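Local coordinates for protein serpin B3 (Homo sapiens, PDB 4ZK0) that belongs to the serpin family and probably inhibits target proteases, cysteine proteases such as cathepsins among them, by swallowing its cleaved reactive-centre loop as a new strand, at residues T217-A222 with L232-K237; Q211-Y216 with L282-F287; T90-S95 with N376-I381; Y99-A104 with N178-K183. All coordinates share one frame; numbering follows the deposited sequence.

Contact 1: T217-A222 with L232-K237; sequences TSFHFA and LEIPYK. With ZN (zinc ion), chain C.
His220 and Glu233 face each other in a beta hairpin of the serpin B sheet, where strand 206-224 turns back into strand 229-235. Glu233 N donates an almost straight bond to His220 O at 2.9 Å. On the other side of the same pair a water bridges the gap, accepting from His220 N and donating to Glu233 O. Outside the backbone, the imidazole and the extended Glu233 chain run side by side. His220 ND1 gives its N-H, in the ring plane, to Glu233 OE1 at 3.1 Å, meeting that oxygen from above the carboxylate plane. OE2 bonds to Ser242. This grip probably polarises the imidazole; His220 NE2 binds a zinc ion at 2.1 Å, and Glu277 binds the same metal. Phe219 is buried and packs against strand 229-235. Leu232 CD2 sits over one face of its ring and Leu232 CD1 touches Phe219 CB at 3.7 Å; at the ring edge Pro235 CD is 4.0 Å from Phe219 CD1.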
loop_
_atom_site.group_PDB
_atom_site.type_symbol
_atom_site.label_atom_id
_atom_site.label_comp_id
_atom_site.label_asym_id
_atom_site.label_seq_id
_atom_site.Cartn_x
_atom_site.Cartn_y
_atom_site.Cartn_z
ATOM N N THR A 217 0.575 6.503 27.995
ATOM C CA THR A 217 1.544 5.441 28.196
ATOM C C THR A 217 2.773 5.888 27.479
ATOM O O THR A 217 2.734 6.893 26.774
ATOM C CB THR A 217 1.059 4.072 27.661
ATOM O OG1 THR A 217 0.942 4.098 26.227
ATOM C CG2 THR A 217 -0.283 3.685 28.279
ATOM N N SER A 218 3.875 5.165 27.620
ATOM C CA SER A 218 5.074 5.568 26.897
ATOM C C SER A 218 5.248 4.884 25.542
ATOM O O SER A 218 4.911 3.717 25.340
ATOM C CB SER A 218 6.300 5.331 27.762
ATOM O OG SER A 218 6.021 4.196 28.523
ATOM N N PHE A 219 5.859 5.631 24.642
ATOM C CA PHE A 219 5.991 5.270 23.258
ATOM C C PHE A 219 7.263 5.946 22.819
ATOM O O PHE A 219 7.627 6.957 23.403
ATOM C CB PHE A 219 4.869 5.907 22.410
ATOM C CG PHE A 219 3.498 5.392 22.680
ATOM C CD1 PHE A 219 3.082 4.159 22.177
ATOM C CD2 PHE A 219 2.585 6.161 23.381
ATOM C CE1 PHE A 219 1.771 3.703 22.392
ATOM C CE2 PHE A 219 1.283 5.723 23.600
ATOM C CZ PHE A 219 0.879 4.485 23.119
ATOM N N HIS A 220 7.899 5.418 21.780
ATOM C CA HIS A 220 8.902 6.154 21.070
ATOM C C HIS A 220 8.261 7.396 20.371
ATOM O O HIS A 220 7.272 7.261 19.589
ATOM C CB HIS A 220 9.589 5.265 20.026
ATOM C CG HIS A 220 10.263 4.063 20.605
ATOM N ND1 HIS A 220 10.187 2.812 20.028
ATOM C CD2 HIS A 220 10.996 3.912 21.731
ATOM C CE1 HIS A 220 10.858 1.947 20.768
ATOM N NE2 HIS A 220 11.357 2.588 21.806
ATOM N N PHE A 221 8.888 8.545 20.611
ATOM C CA PHE A 221 8.385 9.882 20.319
ATOM C C PHE A 221 9.544 10.771 19.866
ATOM O O PHE A 221 10.625 10.669 20.422
ATOM C CB PHE A 221 7.762 10.494 21.582
ATOM C CG PHE A 221 7.392 11.951 21.437
ATOM C CD1 PHE A 221 6.151 12.328 20.982
ATOM C CD2 PHE A 221 8.273 12.949 21.797
ATOM C CE1 PHE A 221 5.793 13.648 20.875
ATOM C CE2 PHE A 221 7.931 14.279 21.684
ATOM C CZ PHE A 221 6.693 14.634 21.202
ATOM N N ALA A 222 9.349 11.608 18.847
ATOM C CA ALA A 222 10.259 12.760 18.594
ATOM C C ALA A 222 9.519 13.997 18.193
ATOM O O ALA A 222 8.487 13.907 17.452
ATOM C CB ALA A 222 11.262 12.436 17.502
ATOM N N LEU A 232 5.202 9.663 16.382
ATOM C CA LEU A 232 4.959 8.634 17.365
ATOM C C LEU A 232 4.966 7.289 16.731
ATOM O O LEU A 232 4.412 7.108 15.657
ATOM C CB LEU A 232 3.596 8.868 17.978
ATOM C CG LEU A 232 3.477 8.218 19.339
ATOM C CD1 LEU A 232 4.345 8.959 20.353
ATOM C CD2 LEU A 232 1.997 8.247 19.728
ATOM N N GLU A 233 5.546 6.324 17.408
ATOM C CA GLU A 233 5.444 4.949 17.008
ATOM C C GLU A 233 4.507 4.217 17.948
ATOM O O GLU A 233 4.731 4.192 19.151
ATOM C CB GLU A 233 6.809 4.267 16.962
ATOM C CG GLU A 233 6.672 2.767 16.809
ATOM C CD GLU A 233 7.943 1.951 16.969
ATOM O OE1 GLU A 233 9.050 2.452 17.219
ATOM O OE2 GLU A 233 7.823 0.752 16.754
ATOM N N ILE A 234 3.461 3.589 17.372
ATOM C CA ILE A 234 2.450 2.856 18.132
ATOM C C ILE A 234 2.589 1.373 17.775
ATOM O O ILE A 234 2.131 0.950 16.715
ATOM C CB ILE A 234 1.028 3.324 17.757
ATOM C CG1 ILE A 234 0.992 4.850 17.721
ATOM C CG2 ILE A 234 0.014 2.692 18.691
ATOM C CD1 ILE A 234 -0.361 5.498 17.443
ATOM N N PRO A 235 3.246 0.586 18.615
ATOM C CA PRO A 235 3.509 -0.805 18.223
ATOM C C PRO A 235 2.296 -1.759 18.282
ATOM O O PRO A 235 1.380 -1.560 19.098
ATOM C CB PRO A 235 4.590 -1.258 19.239
ATOM C CG PRO A 235 4.911 -0.067 20.058
ATOM C CD PRO A 235 3.753 0.861 19.978
ATOM N N TYR A 236 2.244 -2.729 17.369
ATOM C CA TYR A 236 1.331 -3.874 17.510
ATOM C C TYR A 236 1.959 -4.890 18.476
ATOM O O TYR A 236 3.201 -4.898 18.742
ATOM C CB TYR A 236 0.982 -4.480 16.149
ATOM C CG TYR A 236 0.227 -3.450 15.324
ATOM C CD1 TYR A 236 -1.110 -3.239 15.518
ATOM C CD2 TYR A 236 0.880 -2.647 14.401
ATOM C CE1 TYR A 236 -1.799 -2.268 14.798
ATOM C CE2 TYR A 236 0.208 -1.685 13.666
ATOM C CZ TYR A 236 -1.133 -1.492 13.889
ATOM O OH TYR A 236 -1.805 -0.494 13.213
ATOM N N LYS A 237 1.102 -5.712 19.054
ATOM C CA LYS A 237 1.552 -6.714 19.978
ATOM C C LYS A 237 2.566 -7.626 19.304
ATOM O O LYS A 237 2.300 -8.177 18.255
ATOM C CB LYS A 237 0.385 -7.515 20.506
ATOM C CG LYS A 237 0.773 -8.364 21.728
ATOM C CD LYS A 237 -0.455 -9.057 22.315
ATOM C CE LYS A 237 -0.057 -10.104 23.360
ATOM N NZ LYS A 237 -1.320 -10.601 23.992
HETATM ZN ZN ZN C . 11.435 1.409 23.589
HETATM O O HOH W 1 6.578 3.126 20.685
#

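Contact 2: Q211-Y216 with L282-F287; sequences QMMRQY and LHLPRF. With ZN (zinc ion), chain B.
Arg214 and His283 both turn CG opposite their own carbonyl carbons (chi1 -56° and -72°), which lays the two side chains alongside each other. Arg214 CG rides over a face of the imidazole, 3.6 Å from the ring centroid of His283, as a CH-pi contact. Farther out, the arginine bends away, its guanidinium nearly perpendicular to the ring and bonded to Asp194 O. The imidazole also stacks with His364. His283 NE2 binds a zinc ion at 2.1 Å, with Asp281 and a water among the other ligands. The parts of strands 206-224 and 276-294 that pair here, antiparallel, belong to the serpin C sheet. Met213 and Leu284 exchange two N-H...O bonds, as do Gln215 and Leu282, and Arg286 N adds one to Gln211 O. On the face that carries His283, Met212 folds its sulfur over the chain, SD 3.4 Å from Pro285 N. Met213, on the other face, crosses Arg286 at about a right angle, CG to CG 3.6 Å, and Met213 CE reaches Leu284 CD2 at 3.9 Å.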
loop_
_atom_site.group_PDB
_atom_site.type_symbol
_atom_site.label_atom_id
_atom_site.label_comp_id
_atom_site.label_asym_id
_atom_site.label_seq_id
_atom_site.Cartn_x
_atom_site.Cartn_y
_atom_site.Cartn_z
ATOM N N GLN A 211 -15.018 10.069 17.194
ATOM C CA GLN A 211 -14.775 9.330 18.440
ATOM C C GLN A 211 -13.267 9.301 18.698
ATOM O O GLN A 211 -12.505 8.719 17.921
ATOM C CB GLN A 211 -15.356 7.911 18.413
ATOM C CG GLN A 211 -16.863 7.822 18.180
ATOM C CD GLN A 211 -17.658 8.698 19.157
ATOM O OE1 GLN A 211 -18.465 9.578 18.757
ATOM N NE2 GLN A 211 -17.400 8.502 20.434
ATOM N N MET A 212 -12.860 9.895 19.811
ATOM C CA MET A 212 -11.446 10.032 20.158
ATOM C C MET A 212 -11.029 9.047 21.229
ATOM O O MET A 212 -11.532 9.082 22.334
ATOM C CB MET A 212 -11.114 11.449 20.628
ATOM C CG MET A 212 -9.597 11.689 20.722
ATOM S SD MET A 212 -8.820 11.689 19.080
ATOM C CE MET A 212 -9.383 13.215 18.390
ATOM N N MET A 213 -10.095 8.164 20.878
ATOM C CA MET A 213 -9.573 7.174 21.795
ATOM C C MET A 213 -8.459 7.865 22.550
ATOM O O MET A 213 -7.775 8.732 22.002
ATOM C CB MET A 213 -9.023 5.940 21.043
ATOM C CG MET A 213 -10.027 5.310 20.079
ATOM S SD MET A 213 -9.327 3.822 19.324
ATOM C CE MET A 213 -7.941 4.549 18.421
ATOM N N ARG A 214 -8.242 7.461 23.786
ATOM C CA ARG A 214 -7.253 8.151 24.627
ATOM C C ARG A 214 -6.528 7.187 25.542
ATOM O O ARG A 214 -7.148 6.302 26.158
ATOM C CB ARG A 214 -7.890 9.236 25.496
ATOM C CG ARG A 214 -8.670 10.252 24.704
ATOM C CD ARG A 214 -9.402 11.200 25.644
ATOM N NE ARG A 214 -10.543 10.560 26.233
ATOM C CZ ARG A 214 -11.220 11.010 27.292
ATOM N NH1 ARG A 214 -10.837 12.090 27.964
ATOM N NH2 ARG A 214 -12.281 10.342 27.721
ATOM N N GLN A 215 -5.238 7.448 25.673
ATOM C CA GLN A 215 -4.333 6.588 26.405
ATOM C C GLN A 215 -3.158 7.418 26.899
ATOM O O GLN A 215 -2.690 8.292 26.187
ATOM C CB GLN A 215 -3.781 5.561 25.407
ATOM C CG GLN A 215 -3.393 4.292 26.021
ATOM C CD GLN A 215 -2.691 3.422 25.015
ATOM O OE1 GLN A 215 -3.103 3.304 23.878
ATOM N NE2 GLN A 215 -1.622 2.813 25.440
ATOM N N TYR A 216 -2.619 7.082 28.053
ATOM C CA TYR A 216 -1.435 7.749 28.534
ATOM C C TYR A 216 -0.417 6.684 28.857
ATOM O O TYR A 216 -0.537 5.997 29.863
ATOM C CB TYR A 216 -1.760 8.595 29.770
ATOM C CG TYR A 216 -0.566 9.370 30.313
ATOM C CD1 TYR A 216 -0.090 10.473 29.637
ATOM C CD2 TYR A 216 0.080 8.988 31.497
ATOM C CE1 TYR A 216 0.996 11.187 30.101
ATOM C CE2 TYR A 216 1.170 9.708 31.979
ATOM C CZ TYR A 216 1.618 10.809 31.267
ATOM O OH TYR A 216 2.679 11.563 31.688
ATOM N N LEU A 282 -1.838 10.265 24.375
ATOM C CA LEU A 282 -2.153 9.999 23.021
ATOM C C LEU A 282 -3.634 10.002 22.865
ATOM O O LEU A 282 -4.319 9.203 23.502
ATOM C CB LEU A 282 -1.593 8.663 22.630
ATOM C CG LEU A 282 -2.013 8.113 21.267
ATOM C CD1 LEU A 282 -1.564 8.961 20.103
ATOM C CD2 LEU A 282 -1.499 6.706 21.129
ATOM N N HIS A 283 -4.108 10.892 21.999
ATOM C CA HIS A 283 -5.485 10.924 21.587
ATOM C C HIS A 283 -5.478 10.552 20.106
ATOM O O HIS A 283 -4.918 11.277 19.256
ATOM C CB HIS A 283 -6.068 12.324 21.742
ATOM C CG HIS A 283 -6.295 12.744 23.157
ATOM N ND1 HIS A 283 -7.157 13.776 23.481
ATOM C CD2 HIS A 283 -5.817 12.263 24.321
ATOM C CE1 HIS A 283 -7.165 13.930 24.790
ATOM N NE2 HIS A 283 -6.371 13.025 25.325
ATOM N N LEU A 284 -6.082 9.417 19.790
ATOM C CA LEU A 284 -6.116 8.937 18.414
ATOM C C LEU A 284 -7.571 8.569 18.060
ATOM O O LEU A 284 -8.216 7.790 18.767
ATOM C CB LEU A 284 -5.212 7.712 18.301
ATOM C CG LEU A 284 -5.052 7.108 16.904
ATOM C CD1 LEU A 284 -4.140 7.925 15.972
ATOM C CD2 LEU A 284 -4.537 5.686 17.014
ATOM N N PRO A 285 -8.090 9.128 16.988
ATOM C CA PRO A 285 -9.461 8.804 16.599
ATOM C C PRO A 285 -9.692 7.326 16.182
ATOM O O PRO A 285 -8.803 6.671 15.598
ATOM C CB PRO A 285 -9.714 9.709 15.402
ATOM C CG PRO A 285 -8.409 10.055 14.872
ATOM C CD PRO A 285 -7.399 9.925 15.967
ATOM N N ARG A 286 -10.893 6.834 16.491
ATOM C CA ARG A 286 -11.430 5.658 15.838
ATOM C C ARG A 286 -11.674 6.117 14.449
ATOM O O ARG A 286 -12.335 7.144 14.246
ATOM C CB ARG A 286 -12.774 5.240 16.449
ATOM C CG ARG A 286 -12.645 4.432 17.706
ATOM C CD ARG A 286 -14.029 4.032 18.284
ATOM N NE ARG A 286 -14.846 3.262 17.335
ATOM C CZ ARG A 286 -14.924 1.931 17.257
ATOM N NH1 ARG A 286 -14.263 1.138 18.081
ATOM N NH2 ARG A 286 -15.711 1.376 16.347
ATOM N N PHE A 287 -11.096 5.448 13.471
ATOM C CA PHE A 287 -11.353 5.889 12.124
ATOM C C PHE A 287 -11.299 4.743 11.113
ATOM O O PHE A 287 -10.835 3.643 11.395
ATOM C CB PHE A 287 -10.436 7.102 11.734
ATOM C CG PHE A 287 -8.992 6.719 11.435
ATOM C CD1 PHE A 287 -8.602 6.332 10.150
ATOM C CD2 PHE A 287 -8.062 6.730 12.422
ATOM C CE1 PHE A 287 -7.289 5.966 9.886
ATOM C CE2 PHE A 287 -6.746 6.369 12.176
ATOM C CZ PHE A 287 -6.357 5.963 10.910
HETATM ZN ZN ZN B . -5.663 12.613 27.294
HETATM O O HOH W 2 -14.767 8.309 14.991
HETATM O O HOH W 3 -6.032 10.554 28.251
#

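Contact 3: T90-S95 with N376-I381; sequences TEFNKS and NKTNSI
Phe92 wedges its ring edge against Thr378 and Ser380 in a small contact between a helix end and a hairpin turn. The phenylalanine is in the last turn of helix 80-92, helix D of the serpin fold; Thr378 lies in the connection between strands 369-375 and 380-387 of the B sheet, and Ser380 opens strand 380-387. That connection includes a G1 beta bulge, in which Asn379 and Ser380 both face Gln375. Thr378 holds OG1 in the crowded position between its backbone N and carbonyl carbon (chi1 61°). Thr378 OG1 is 2.7 Å from Ser380 OG, in a hydrogen bond whose donor could be either group. The pair lies near the plane of the aromatic ring: Phe92 CE1 is 3.3 Å from Thr378 OG1, and Phe92 CZ is 3.4 Å from Ser380 OG. Thr378 CG2 touches Glu91 CG at 3.4 Å, alongside the phenylalanine ring, as the two side chains slide past each other. Glu91 OE2 reaches Lys377 CG at 3.5 Å, while Lys377 NZ stays 4.6 Å from that oxygen. Ser380 OG has a further hydrogen bond to Ser5. No hydrogen bond spans the two segments, so helix and turn meet through van der Waals contact, with the weakly positive ring edge probably favoured next to the hydroxyl oxygens and at most, probably, a loose attraction between Glu91 and Lys377.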
loop_
_atom_site.group_PDB
_atom_site.type_symbol
_atom_site.label_atom_id
_atom_site.label_comp_id
_atom_site.label_asym_id
_atom_site.label_seq_id
_atom_site.Cartn_x
_atom_site.Cartn_y
_atom_site.Cartn_z
ATOM N N THR A 90 8.296 -14.098 1.779
ATOM C CA THR A 90 8.419 -15.160 2.759
ATOM C C THR A 90 8.465 -14.584 4.170
ATOM O O THR A 90 7.909 -15.152 5.094
ATOM C CB THR A 90 9.674 -16.015 2.559
ATOM O OG1 THR A 90 9.787 -16.368 1.185
ATOM C CG2 THR A 90 9.551 -17.286 3.362
ATOM N N GLU A 91 9.144 -13.459 4.309
ATOM C CA GLU A 91 9.234 -12.787 5.588
ATOM C C GLU A 91 7.875 -12.191 6.023
ATOM O O GLU A 91 7.524 -12.285 7.172
ATOM C CB GLU A 91 10.360 -11.756 5.517
ATOM C CG GLU A 91 10.714 -11.082 6.827
ATOM C CD GLU A 91 11.267 -12.019 7.886
ATOM O OE1 GLU A 91 11.679 -13.161 7.552
ATOM O OE2 GLU A 91 11.290 -11.596 9.065
ATOM N N PHE A 92 7.070 -11.674 5.098
ATOM C CA PHE A 92 5.826 -11.054 5.464
ATOM C C PHE A 92 4.713 -12.053 5.808
ATOM O O PHE A 92 3.843 -11.746 6.616
ATOM C CB PHE A 92 5.331 -10.107 4.337
ATOM C CG PHE A 92 6.235 -8.913 4.096
ATOM C CD1 PHE A 92 7.087 -8.475 5.060
ATOM C CD2 PHE A 92 6.184 -8.234 2.924
ATOM C CE1 PHE A 92 7.913 -7.384 4.835
ATOM C CE2 PHE A 92 6.981 -7.123 2.689
ATOM C CZ PHE A 92 7.847 -6.694 3.670
ATOM N N ASN A 93 4.695 -13.206 5.156
ATOM C CA ASN A 93 3.647 -14.152 5.354
ATOM C C ASN A 93 3.844 -14.914 6.674
ATOM O O ASN A 93 4.213 -16.062 6.676
ATOM C CB ASN A 93 3.525 -15.079 4.180
ATOM C CG ASN A 93 2.781 -14.423 3.034
ATOM O OD1 ASN A 93 3.345 -14.105 1.986
ATOM N ND2 ASN A 93 1.499 -14.205 3.239
ATOM N N LYS A 94 3.532 -14.221 7.756
ATOM C CA LYS A 94 3.639 -14.693 9.100
ATOM C C LYS A 94 2.442 -14.189 9.850
ATOM O O LYS A 94 2.076 -13.024 9.725
ATOM C CB LYS A 94 4.892 -14.137 9.751
ATOM C CG LYS A 94 4.859 -14.175 11.267
ATOM C CD LYS A 94 6.210 -13.812 11.857
ATOM C CE LYS A 94 6.263 -14.143 13.336
ATOM N NZ LYS A 94 7.501 -14.902 13.640
ATOM N N SER A 95 1.833 -15.091 10.615
ATOM C CA SER A 95 0.762 -14.802 11.558
ATOM C C SER A 95 1.091 -15.363 12.926
ATOM O O SER A 95 1.788 -16.367 13.063
ATOM C CB SER A 95 -0.530 -15.411 11.094
ATOM O OG SER A 95 -0.811 -14.852 9.826
ATOM N N ASN A 376 8.631 -3.999 11.041
ATOM C CA ASN A 376 9.820 -3.492 11.747
ATOM C C ASN A 376 11.133 -4.237 11.475
ATOM O O ASN A 376 12.189 -3.618 11.446
ATOM C CB ASN A 376 9.596 -3.506 13.274
ATOM C CG ASN A 376 8.484 -2.566 13.721
ATOM O OD1 ASN A 376 7.772 -2.826 14.707
ATOM N ND2 ASN A 376 8.329 -1.480 13.006
ATOM N N LYS A 377 11.048 -5.542 11.302
ATOM C CA LYS A 377 12.194 -6.405 10.986
ATOM C C LYS A 377 12.850 -6.039 9.649
ATOM O O LYS A 377 14.063 -5.847 9.588
ATOM C CB LYS A 377 11.744 -7.872 11.018
ATOM C CG LYS A 377 12.813 -8.907 10.671
ATOM C CD LYS A 377 13.900 -9.068 11.740
ATOM C CE LYS A 377 15.315 -9.031 11.143
ATOM N NZ LYS A 377 15.530 -10.057 10.071
ATOM N N THR A 378 12.035 -5.899 8.602
ATOM C CA THR A 378 12.487 -5.627 7.237
ATOM C C THR A 378 12.516 -4.146 7.042
ATOM O O THR A 378 12.999 -3.636 6.067
ATOM C CB THR A 378 11.513 -6.202 6.194
ATOM O OG1 THR A 378 10.209 -5.605 6.339
ATOM C CG2 THR A 378 11.393 -7.745 6.347
ATOM N N ASN A 379 11.965 -3.434 7.996
ATOM C CA ASN A 379 11.755 -2.046 7.845
ATOM C C ASN A 379 10.973 -1.578 6.568
ATOM O O ASN A 379 11.321 -0.594 5.917
ATOM C CB ASN A 379 13.070 -1.317 8.024
ATOM C CG ASN A 379 12.824 0.074 8.463
ATOM O OD1 ASN A 379 12.518 0.317 9.627
ATOM N ND2 ASN A 379 12.791 0.969 7.527
ATOM N N SER A 380 9.888 -2.271 6.245
ATOM C CA SER A 380 9.170 -2.032 5.040
ATOM C C SER A 380 7.872 -1.297 5.355
ATOM O O SER A 380 7.183 -1.583 6.370
ATOM C CB SER A 380 8.823 -3.354 4.342
ATOM O OG SER A 380 9.975 -4.105 4.052
ATOM N N ILE A 381 7.492 -0.416 4.457
ATOM C CA ILE A 381 6.180 0.273 4.615
ATOM C C ILE A 381 5.122 -0.448 3.805
ATOM O O ILE A 381 5.211 -0.538 2.585
ATOM C CB ILE A 381 6.259 1.782 4.324
ATOM C CG1 ILE A 381 7.256 2.420 5.282
ATOM C CG2 ILE A 381 4.871 2.419 4.469
ATOM C CD1 ILE A 381 7.665 3.850 4.940
#

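Contact 4: Y99-A104 with N178-K183; sequences YELKIA and NAIYFK
Phe182 runs along the backbone of Tyr99-Leu101 where strands 99-110 and 174-185, strands 2 and 3 of the serpin A sheet, lie antiparallel. With CG placed opposite the backbone N (chi1 167°), the ring leans back over the neighbouring strand. Phe182 CB meets Leu101 CD1 at 4.0 Å, and Phe182 CG is as far from Glu100 O; Phe182 CD1 comes closest to that carbonyl oxygen, 3.4 Å from Glu100 O. Phe182 CE1 then touches Tyr99 CB at 4.1 Å, and the ring also meets Tyr236 edge-to-face. Leu101, Ile103, Ile180 and Phe182 share this buried side, toward helix 80-92 and strand 380-387. Six backbone N-H...O bonds knit the strands, a reciprocal pair at each of Glu100-Lys183, Lys102-Tyr181 and Ala104-Ala179. On the opposite side, the Tyr181 ring offers its edge to the Glu100 carboxylate, the planes 84° apart, and its hydroxyl bonds Glu342. That glutamate sits on strand 340-351, which lies antiparallel between 174-185 and 325-336, consistent with an inserted reactive-centre loop. Toward the far end of the pairing, Asn178 OD1, weakly hydrogen-bonded to Ser36, lies 3.4 Å from Ile103 CG1.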
loop_
_atom_site.group_PDB
_atom_site.type_symbol
_atom_site.label_atom_id
_atom_site.label_comp_id
_atom_site.label_asym_id
_atom_site.label_seq_id
_atom_site.Cartn_x
_atom_site.Cartn_y
_atom_site.Cartn_z
ATOM N N TYR A 99 -1.299 -10.904 15.717
ATOM C CA TYR A 99 -1.583 -10.265 14.443
ATOM C C TYR A 99 -1.558 -11.286 13.321
ATOM O O TYR A 99 -0.989 -12.391 13.441
ATOM C CB TYR A 99 -0.544 -9.166 14.164
ATOM C CG TYR A 99 0.804 -9.660 13.770
ATOM C CD1 TYR A 99 1.126 -9.873 12.417
ATOM C CD2 TYR A 99 1.797 -9.925 14.738
ATOM C CE1 TYR A 99 2.389 -10.356 12.020
ATOM C CE2 TYR A 99 3.060 -10.415 14.357
ATOM C CZ TYR A 99 3.353 -10.620 12.999
ATOM O OH TYR A 99 4.612 -11.076 12.625
ATOM N N GLU A 100 -2.096 -10.882 12.186
ATOM C CA GLU A 100 -1.948 -11.657 10.952
ATOM C C GLU A 100 -1.483 -10.702 9.840
ATOM O O GLU A 100 -2.015 -9.575 9.717
ATOM C CB GLU A 100 -3.273 -12.258 10.567
ATOM C CG GLU A 100 -3.242 -12.708 9.143
ATOM C CD GLU A 100 -4.435 -13.474 8.733
ATOM O OE1 GLU A 100 -5.507 -13.212 9.318
ATOM O OE2 GLU A 100 -4.252 -14.330 7.832
ATOM N N LEU A 101 -0.492 -11.154 9.076
ATOM C CA LEU A 101 -0.036 -10.483 7.888
ATOM C C LEU A 101 0.022 -11.476 6.734
ATOM O O LEU A 101 0.665 -12.518 6.837
ATOM C CB LEU A 101 1.348 -9.848 8.081
ATOM C CG LEU A 101 1.845 -9.040 6.874
ATOM C CD1 LEU A 101 0.875 -7.934 6.476
ATOM C CD2 LEU A 101 3.184 -8.424 7.196
ATOM N N LYS A 102 -0.595 -11.107 5.613
ATOM C CA LYS A 102 -0.664 -11.998 4.478
ATOM C C LYS A 102 -0.618 -11.213 3.184
ATOM O O LYS A 102 -1.325 -10.221 2.994
ATOM C CB LYS A 102 -1.933 -12.802 4.561
ATOM C CG LYS A 102 -2.226 -13.678 3.379
ATOM C CD LYS A 102 -3.733 -13.670 3.083
ATOM C CE LYS A 102 -4.435 -14.664 3.970
ATOM N NZ LYS A 102 -4.332 -15.988 3.297
ATOM N N ILE A 103 0.193 -11.706 2.265
ATOM C CA ILE A 103 0.312 -11.095 1.002
ATOM C C ILE A 103 0.366 -12.214 -0.012
ATOM O O ILE A 103 1.135 -13.175 0.147
ATOM C CB ILE A 103 1.526 -10.157 1.025
ATOM C CG1 ILE A 103 1.771 -9.541 -0.349
ATOM C CG2 ILE A 103 2.753 -10.905 1.508
ATOM C CD1 ILE A 103 2.720 -8.366 -0.228
ATOM N N ALA A 104 -0.503 -12.105 -1.017
ATOM C CA ALA A 104 -0.748 -13.182 -1.982
ATOM C C ALA A 104 -0.745 -12.577 -3.364
ATOM O O ALA A 104 -1.230 -11.459 -3.544
ATOM C CB ALA A 104 -2.089 -13.824 -1.713
ATOM N N ASN A 178 -2.352 -8.552 -6.763
ATOM C CA ASN A 178 -1.766 -8.650 -5.427
ATOM C C ASN A 178 -2.824 -8.259 -4.443
ATOM O O ASN A 178 -3.542 -7.264 -4.629
ATOM C CB ASN A 178 -0.578 -7.728 -5.249
ATOM C CG ASN A 178 -0.041 -7.810 -3.869
ATOM O OD1 ASN A 178 0.820 -8.678 -3.550
ATOM N ND2 ASN A 178 -0.544 -6.967 -3.017
ATOM N N ALA A 179 -2.938 -9.055 -3.404
ATOM C CA ALA A 179 -3.745 -8.704 -2.230
ATOM C C ALA A 179 -2.839 -8.718 -1.018
ATOM O O ALA A 179 -2.024 -9.604 -0.926
ATOM C CB ALA A 179 -4.836 -9.736 -2.087
ATOM N N ILE A 180 -3.014 -7.776 -0.090
ATOM C CA ILE A 180 -2.338 -7.736 1.191
ATOM C C ILE A 180 -3.391 -7.530 2.277
ATOM O O ILE A 180 -4.406 -6.810 2.043
ATOM C CB ILE A 180 -1.221 -6.647 1.237
ATOM C CG1 ILE A 180 -0.557 -6.541 2.602
ATOM C CG2 ILE A 180 -1.729 -5.260 0.850
ATOM C CD1 ILE A 180 0.744 -5.783 2.541
ATOM N N TYR A 181 -3.226 -8.266 3.405
ATOM C CA TYR A 181 -4.147 -8.250 4.546
ATOM C C TYR A 181 -3.374 -8.177 5.884
ATOM O O TYR A 181 -2.347 -8.877 6.099
ATOM C CB TYR A 181 -5.139 -9.441 4.525
ATOM C CG TYR A 181 -6.111 -9.374 5.667
ATOM C CD1 TYR A 181 -7.158 -8.490 5.643
ATOM C CD2 TYR A 181 -5.920 -10.133 6.840
ATOM C CE1 TYR A 181 -8.037 -8.363 6.718
ATOM C CE2 TYR A 181 -6.805 -10.042 7.910
ATOM C CZ TYR A 181 -7.840 -9.147 7.844
ATOM O OH TYR A 181 -8.735 -9.023 8.883
ATOM N N PHE A 182 -3.773 -7.219 6.724
ATOM C CA PHE A 182 -3.197 -7.120 8.028
ATOM C C PHE A 182 -4.268 -6.928 9.084
ATOM O O PHE A 182 -5.174 -6.131 8.908
ATOM C CB PHE A 182 -2.195 -5.981 8.076
ATOM C CG PHE A 182 -1.775 -5.612 9.470
ATOM C CD1 PHE A 182 -0.857 -6.386 10.146
ATOM C CD2 PHE A 182 -2.258 -4.492 10.069
ATOM C CE1 PHE A 182 -0.473 -6.079 11.444
ATOM C CE2 PHE A 182 -1.856 -4.152 11.338
ATOM C CZ PHE A 182 -0.964 -4.947 12.047
ATOM N N LYS A 183 -4.170 -7.664 10.183
ATOM C CA LYS A 183 -4.976 -7.366 11.348
ATOM C C LYS A 183 -4.135 -7.560 12.608
ATOM O O LYS A 183 -3.542 -8.576 12.785
ATOM C CB LYS A 183 -6.212 -8.262 11.397
ATOM C CG LYS A 183 -7.245 -7.786 12.411
ATOM C CD LYS A 183 -8.536 -8.622 12.455
ATOM C CE LYS A 183 -9.585 -7.828 13.235
ATOM N NZ LYS A 183 -10.489 -8.709 14.013
#

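Overall arrangement
Contacts 1 and 2 share strand 206-224, their centres 13 Å apart: its earlier part pairs in the C sheet, its later part in the B sheet. Leu282 joins them by packing on Leu232, Phe219 and Ile234. Contacts 3 and 4 have centres about 10 Å apart, coupled where strand 94-95 runs beside strand 99-110. Along the chain, contact 4 closes before contact 2 opens, contact 1 is nested inside contact 2, and contact 3 encloses all of them. Tyr236 on Phe182 ties contact 1 to contact 4, whereas contacts 2 and 4 stay about 11 Å apart at their nearest atoms. Together they sample a serpin's A, B and C sheets; the A sheet takes up the loop.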